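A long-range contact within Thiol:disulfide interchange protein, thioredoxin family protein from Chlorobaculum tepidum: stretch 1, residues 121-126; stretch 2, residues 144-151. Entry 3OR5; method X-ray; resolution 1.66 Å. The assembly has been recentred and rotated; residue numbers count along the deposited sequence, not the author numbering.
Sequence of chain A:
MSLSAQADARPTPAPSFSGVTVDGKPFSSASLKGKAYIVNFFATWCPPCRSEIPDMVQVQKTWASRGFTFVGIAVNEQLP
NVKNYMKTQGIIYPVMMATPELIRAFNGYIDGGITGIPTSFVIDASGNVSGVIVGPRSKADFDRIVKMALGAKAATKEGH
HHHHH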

# COMPACT_ATOMS: atom_id res chain seq x y z
N PHE A 121 -0.76 4.81 -2.74
CA PHE A 121 -1.90 5.00 -3.72
C PHE A 121 -3.14 4.49 -3.09
O PHE A 121 -3.14 3.38 -2.50
CB PHE A 121 -1.58 4.22 -4.99
CG PHE A 121 -0.33 4.72 -5.66
CD1 PHE A 121 -0.42 5.76 -6.54
CD2 PHE A 121 0.93 4.21 -5.33
CE1 PHE A 121 0.72 6.26 -7.15
CE2 PHE A 121 2.11 4.74 -5.91
CZ PHE A 121 2.00 5.77 -6.83
N VAL A 122 -4.19 5.30 -3.16
CA VAL A 122 -5.50 4.89 -2.53
C VAL A 122 -6.41 4.37 -3.60
O VAL A 122 -6.73 5.09 -4.56
CB VAL A 122 -6.14 6.08 -1.84
CG1 VAL A 122 -7.47 5.60 -1.16
CG2 VAL A 122 -5.21 6.78 -0.77
N ILE A 123 -6.83 3.10 -3.47
CA ILE A 123 -7.75 2.46 -4.45
C ILE A 123 -9.08 2.25 -3.76
O ILE A 123 -9.15 1.65 -2.67
CB ILE A 123 -7.20 1.12 -4.96
CG1 ILE A 123 -6.04 1.30 -5.92
CG2 ILE A 123 -8.30 0.40 -5.81
CD1 ILE A 123 -4.72 1.62 -5.21
N ASP A 124 -10.13 2.81 -4.33
CA ASP A 124 -11.37 2.74 -3.57
C ASP A 124 -12.07 1.42 -3.93
O ASP A 124 -11.59 0.63 -4.74
CB ASP A 124 -12.24 3.93 -3.86
CG ASP A 124 -12.62 4.03 -5.31
OD1 ASP A 124 -12.70 3.03 -6.08
OD2 ASP A 124 -12.89 5.22 -5.64
N ALA A 125 -13.19 1.18 -3.23
CA ALA A 125 -13.88 -0.09 -3.33
C ALA A 125 -14.55 -0.28 -4.70
O ALA A 125 -14.90 -1.44 -5.02
CB ALA A 125 -14.93 -0.23 -2.21
N SER A 126 -14.67 0.81 -5.48
CA SER A 126 -14.96 0.82 -6.95
C SER A 126 -13.86 0.30 -7.88
O SER A 126 -14.12 0.06 -9.08
CB SER A 126 -15.27 2.24 -7.42
OG SER A 126 -16.43 2.71 -6.73
N ARG A 144 -9.96 7.60 8.57
CA ARG A 144 -10.95 8.36 7.80
C ARG A 144 -10.81 8.11 6.29
O ARG A 144 -11.75 8.04 5.60
CB ARG A 144 -10.80 9.86 8.07
CG ARG A 144 -11.14 10.35 9.45
CD ARG A 144 -11.39 11.88 9.50
NE ARG A 144 -12.31 12.37 8.46
CZ ARG A 144 -12.18 13.54 7.82
NH1 ARG A 144 -11.17 14.39 8.12
NH2 ARG A 144 -13.07 13.88 6.89
N ILE A 145 -9.58 7.98 5.84
CA ILE A 145 -9.35 7.67 4.40
C ILE A 145 -9.96 6.32 4.08
O ILE A 145 -10.64 6.14 3.08
CB ILE A 145 -7.85 7.70 4.04
CG1 ILE A 145 -7.29 9.14 4.10
CG2 ILE A 145 -7.54 7.06 2.63
CD1 ILE A 145 -5.80 9.15 4.27
N VAL A 146 -9.75 5.35 4.96
CA VAL A 146 -10.33 4.02 4.69
C VAL A 146 -11.86 4.11 4.65
O VAL A 146 -12.44 3.53 3.75
CB VAL A 146 -9.83 3.03 5.76
CG1 VAL A 146 -10.71 1.73 5.69
CG2 VAL A 146 -8.39 2.76 5.54
N LYS A 147 -12.48 4.81 5.63
CA LYS A 147 -13.94 4.99 5.67
C LYS A 147 -14.45 5.58 4.36
O LYS A 147 -15.41 5.08 3.77
CB LYS A 147 -14.34 5.87 6.87
CG LYS A 147 -15.77 5.76 7.31
CD LYS A 147 -15.82 6.06 8.83
CE LYS A 147 -17.25 5.97 9.33
NZ LYS A 147 -17.94 4.83 8.61
N MSE A 148 -13.75 6.61 3.89
CA MSE A 148 -14.16 7.27 2.64
C MSE A 148 -13.96 6.40 1.43
O MSE A 148 -14.80 6.38 0.54
CB MSE A 148 -13.45 8.62 2.40
CG MSE A 148 -13.65 9.64 3.49
SE MSE A 148 -15.57 10.12 3.84
CE MSE A 148 -15.96 8.85 5.33
N ALA A 149 -12.82 5.72 1.37
CA ALA A 149 -12.56 4.82 0.27
C ALA A 149 -13.54 3.65 0.15
O ALA A 149 -13.83 3.18 -0.93
CB ALA A 149 -11.12 4.25 0.29
N LEU A 150 -14.06 3.21 1.30
CA LEU A 150 -14.98 2.09 1.30
C LEU A 150 -16.37 2.54 0.78
O LEU A 150 -17.15 1.67 0.31
CB LEU A 150 -15.15 1.59 2.74
CG LEU A 150 -13.97 0.66 3.14
CD1 LEU A 150 -13.94 0.41 4.68
CD2 LEU A 150 -13.87 -0.67 2.39
N GLY A 151 -16.66 3.83 0.84
CA GLY A 151 -17.91 4.40 0.27
C GLY A 151 -18.67 5.03 1.41
O GLY A 151 -19.75 5.66 1.21

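Stretch 1 enters as a strand, residues 121-123, and continues as a loop. Stretch 2 carries a helix that begins earlier in the chain. The strand and helix axes come within 9.3 Å and run at 39° to each other in the same general direction. The two stretches draw closer beyond the strand. The CA atoms of Asp124 and Ala149 are 4.5 Å apart, and those of Ala125 and Leu150 are 5.2 Å apart.

One hydrogen bond joins the stretches. Ala125 N donates to Ala149 O at 3.1 Å, with an N-H...O angle of 162°, close to straight. The loop amide supplies a donor to the carbonyl of Ala149. Within the helix, Ala149 N bonds to Ile145 O at 2.8 Å. The bonds around Gly151 are weak: its N lies 3.4 Å from Lys147 O and 3.2 Å from Met148 O. Gly151 has a positive phi of 119°, at which a CB would be jammed against the carbonyl O of Leu150.

The side-chain contact is small and apolar. Val122 points toward the helix. Its CG1 lies 4.1 Å from Ile145 CG2 and 4.2 Å from Ala149 CB. Ile145 and Ala149 are one helical turn apart, so the Val122 side chain can meet both. These are van der Waals contacts between buried or partly exposed hydrocarbon groups. The next strand residue, Ile123, points away, as expected from strand alternation.

Ala149 points toward stretch 1, and its small side chain accompanies a close backbone approach. Asp124 CB contacts Ala149 O at 3.4 Å, but the carboxylate end leads away from the helix. Asp124 OD1 is hydrogen-bonded elsewhere in the structure. Ala125 CB packs 3.9 Å from Leu150 O, so this methyl meets backbone.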